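PDB 1I9Z: phosphatidylinositol phosphate phosphatase from Schizosaccharomyces pombe, which removes the 5-phosphate from soluble and lipid inositol phosphates, including phosphatidylinositol 4,5-bisphosphate, through its catalytic 5-phosphatase domain. Local coordinates for residues 253-258 / 279-284. Sequence-based numbering, arbitrary orientation.
Sequences LPITFP and PAWTDR
I255 lies over one face of the W281 indole, toward the rim of the ring. Its CG2 is 3.2 Å from NE1 and 3.6 Å from CE2 of W281. I255 has CG2 anti to its own backbone N (CG1 at chi1 -67°), and this methyl also sits above the centre of the F257 ring. The same branch thus packs on two aromatic rings. The other branch ends in CD1, which rests over the guanidinium of R284, 3.6 Å from NE. The W281 N-H is directed to the backbone: NE1 donates to F257 O at 2.8 Å, nearly straight at 162° and close to the indole plane. The edge of the W281 five-membered ring also meets the face of F257 in an offset edge-to-face pair, centroids 5.5 Å apart. A leucine in place of W281 would probably leave F257 O without its N-H donor and open a gap beside I255. R284, bent at chi2 and chi3, turns NH2 back to a lone pair of W281 O at 2.9 Å; the oxygen lies near the guanidinium plane. E252 and D235 form salt bridges to NE and NH1, so all three nitrogens are engaged. The W281 side chain, about 13 Å from the bound inositol bisphosphate, does not touch it. W281 centres an inverse gamma turn just before strand 283-288. Loop 253-258 packs on this turn, buried in the DNase I-like fold of the 5-phosphatase domain.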
ATOM      1  N   LEU A 253       5.641   1.867  10.149  1.00 18.50           N
ATOM      2  CA  LEU A 253       6.948   1.656  10.743  1.00 19.75           C
ATOM      3  C   LEU A 253       7.387   3.022  11.240  1.00 18.98           C
ATOM      4  O   LEU A 253       6.898   4.051  10.797  1.00 17.36           O
ATOM      5  CB  LEU A 253       7.975   1.200   9.686  1.00 20.83           C
ATOM      6  CG  LEU A 253       8.512  -0.220   9.792  1.00 25.75           C
ATOM      7  CD1 LEU A 253       7.504  -1.093  10.409  1.00 28.68           C
ATOM      8  CD2 LEU A 253       9.095  -0.713   8.466  1.00 23.92           C
ATOM      9  N   PRO A 254       8.325   3.040  12.212  1.00 20.03           N
ATOM     10  CA  PRO A 254       8.860   4.283  12.761  1.00 19.06           C
ATOM     11  C   PRO A 254       9.504   5.042  11.582  1.00 18.63           C
ATOM     12  O   PRO A 254      10.155   4.419  10.723  1.00 17.82           O
ATOM     13  CB  PRO A 254       9.979   3.816  13.715  1.00 20.25           C
ATOM     14  CG  PRO A 254       9.465   2.477  14.235  1.00 23.24           C
ATOM     15  CD  PRO A 254       8.838   1.842  12.938  1.00 21.21           C
ATOM     16  N   ILE A 255       9.330   6.365  11.558  1.00 18.18           N
ATOM     17  CA  ILE A 255       9.898   7.204  10.502  1.00 18.34           C
ATOM     18  C   ILE A 255      11.269   7.676  10.925  1.00 20.23           C
ATOM     19  O   ILE A 255      11.415   8.314  11.999  1.00 19.29           O
ATOM     20  CB  ILE A 255       8.969   8.418  10.226  1.00 18.91           C
ATOM     21  CG1 ILE A 255       7.658   7.897   9.612  1.00 19.26           C
ATOM     22  CG2 ILE A 255       9.653   9.475   9.350  1.00 17.87           C
ATOM     23  CD1 ILE A 255       6.600   8.983   9.562  1.00 19.05           C
ATOM     24  N   THR A 256      12.266   7.315  10.124  1.00 19.30           N
ATOM     25  CA  THR A 256      13.640   7.720  10.378  1.00 21.07           C
ATOM     26  C   THR A 256      14.165   8.652   9.294  1.00 21.40           C
ATOM     27  O   THR A 256      15.361   9.006   9.293  1.00 22.05           O
ATOM     28  CB  THR A 256      14.568   6.504  10.503  1.00 22.98           C
ATOM     29  OG1 THR A 256      14.580   5.779   9.255  1.00 21.71           O
ATOM     30  CG2 THR A 256      14.052   5.551  11.639  1.00 24.56           C
ATOM     31  N   PHE A 257      13.284   9.044   8.374  1.00 18.23           N
ATOM     32  CA  PHE A 257      13.671   9.964   7.300  1.00 17.46           C
ATOM     33  C   PHE A 257      13.066  11.329   7.518  1.00 16.06           C
ATOM     34  O   PHE A 257      12.028  11.455   8.157  1.00 15.79           O
ATOM     35  CB  PHE A 257      13.246   9.377   5.924  1.00 15.33           C
ATOM     36  CG  PHE A 257      11.816   8.971   5.855  1.00 16.65           C
ATOM     37  CD1 PHE A 257      10.829   9.866   5.393  1.00 16.64           C
ATOM     38  CD2 PHE A 257      11.441   7.672   6.227  1.00 16.73           C
ATOM     39  CE1 PHE A 257       9.456   9.436   5.296  1.00 14.36           C
ATOM     40  CE2 PHE A 257      10.092   7.237   6.149  1.00 17.82           C
ATOM     41  CZ  PHE A 257       9.101   8.121   5.673  1.00 16.49           C
ATOM     42  N   PRO A 258      13.685  12.387   6.966  1.00 16.55           N
ATOM     43  CA  PRO A 258      13.168  13.739   7.135  1.00 15.24           C
ATOM     44  C   PRO A 258      11.860  13.980   6.371  1.00 14.61           C
ATOM     45  O   PRO A 258      11.541  13.199   5.452  1.00 14.47           O
ATOM     46  CB  PRO A 258      14.286  14.622   6.576  1.00 17.37           C
ATOM     47  CG  PRO A 258      15.516  13.682   6.341  1.00 19.57           C
ATOM     48  CD  PRO A 258      14.937  12.347   6.155  1.00 17.85           C
ATOM     49  N   PRO A 279       7.458  22.299   6.640  1.00 14.79           N
ATOM     50  CA  PRO A 279       7.767  20.912   6.235  1.00 16.30           C
ATOM     51  C   PRO A 279       6.819  19.925   6.896  1.00 17.35           C
ATOM     52  O   PRO A 279       6.300  20.198   8.007  1.00 17.98           O
ATOM     53  CB  PRO A 279       9.203  20.657   6.703  1.00 16.69           C
ATOM     54  CG  PRO A 279       9.828  22.096   6.617  1.00 16.44           C
ATOM     55  CD  PRO A 279       8.658  23.042   7.098  1.00 16.03           C
ATOM     56  N   ALA A 280       6.625  18.776   6.232  1.00 14.59           N
ATOM     57  CA  ALA A 280       5.734  17.751   6.782  1.00 14.71           C
ATOM     58  C   ALA A 280       5.996  16.370   6.202  1.00 15.15           C
ATOM     59  O   ALA A 280       6.569  16.264   5.141  1.00 15.28           O
ATOM     60  CB  ALA A 280       4.251  18.166   6.475  1.00 12.92           C
ATOM     61  N   TRP A 281       5.594  15.332   6.933  1.00 12.28           N
ATOM     62  CA  TRP A 281       5.627  13.976   6.438  1.00 13.09           C
ATOM     63  C   TRP A 281       4.247  13.762   5.739  1.00 12.35           C
ATOM     64  O   TRP A 281       3.344  13.050   6.247  1.00 14.56           O
ATOM     65  CB  TRP A 281       5.797  12.949   7.580  1.00 14.71           C
ATOM     66  CG  TRP A 281       7.222  12.924   8.058  1.00 15.07           C
ATOM     67  CD1 TRP A 281       8.338  12.413   7.397  1.00 15.43           C
ATOM     68  CD2 TRP A 281       7.666  13.331   9.349  1.00 17.32           C
ATOM     69  NE1 TRP A 281       9.453  12.467   8.246  1.00 15.09           N
ATOM     70  CE2 TRP A 281       9.057  13.014   9.440  1.00 16.35           C
ATOM     71  CE3 TRP A 281       7.017  13.922  10.459  1.00 15.46           C
ATOM     72  CZ2 TRP A 281       9.807  13.260  10.613  1.00 16.08           C
ATOM     73  CZ3 TRP A 281       7.791  14.161  11.630  1.00 15.56           C
ATOM     74  CH2 TRP A 281       9.130  13.828  11.683  1.00 16.58           C
ATOM     75  N   THR A 282       4.100  14.376   4.552  1.00 13.02           N
ATOM     76  CA  THR A 282       2.828  14.255   3.804  1.00 12.95           C
ATOM     77  C   THR A 282       2.671  12.863   3.181  1.00 14.95           C
ATOM     78  O   THR A 282       1.558  12.391   3.003  1.00 13.87           O
ATOM     79  CB  THR A 282       2.764  15.260   2.615  1.00 13.71           C
ATOM     80  OG1 THR A 282       4.009  15.282   1.899  1.00 14.49           O
ATOM     81  CG2 THR A 282       2.500  16.631   3.109  1.00 12.37           C
ATOM     82  N   ASP A 283       3.801  12.217   2.854  1.00 13.25           N
ATOM     83  CA  ASP A 283       3.809  10.907   2.114  1.00 14.56           C
ATOM     84  C   ASP A 283       3.995   9.742   3.056  1.00 15.47           C
ATOM     85  O   ASP A 283       4.988   9.692   3.753  1.00 17.02           O
ATOM     86  CB  ASP A 283       4.951  10.985   1.089  1.00 13.52           C
ATOM     87  CG  ASP A 283       4.781  12.242   0.238  1.00 13.43           C
ATOM     88  OD1 ASP A 283       3.886  12.220  -0.644  1.00 17.00           O
ATOM     89  OD2 ASP A 283       5.436  13.304   0.513  1.00 16.14           O
ATOM     90  N   ARG A 284       3.039   8.821   3.053  1.00 13.79           N
ATOM     91  CA  ARG A 284       3.063   7.731   4.073  1.00 12.02           C
ATOM     92  C   ARG A 284       2.645   6.417   3.503  1.00 13.19           C
ATOM     93  O   ARG A 284       1.917   6.353   2.481  1.00 13.56           O
ATOM     94  CB  ARG A 284       2.087   8.133   5.208  1.00 13.11           C
ATOM     95  CG  ARG A 284       2.277   9.604   5.692  1.00 14.34           C
ATOM     96  CD  ARG A 284       3.516   9.772   6.569  1.00 14.59           C
ATOM     97  NE  ARG A 284       3.341   9.405   7.990  1.00 14.80           N
ATOM     98  CZ  ARG A 284       2.961  10.286   8.934  1.00 16.94           C
ATOM     99  NH1 ARG A 284       2.839   9.872  10.191  1.00 15.15           N
ATOM    100  NH2 ARG A 284       2.700  11.572   8.643  1.00 15.66           N
TER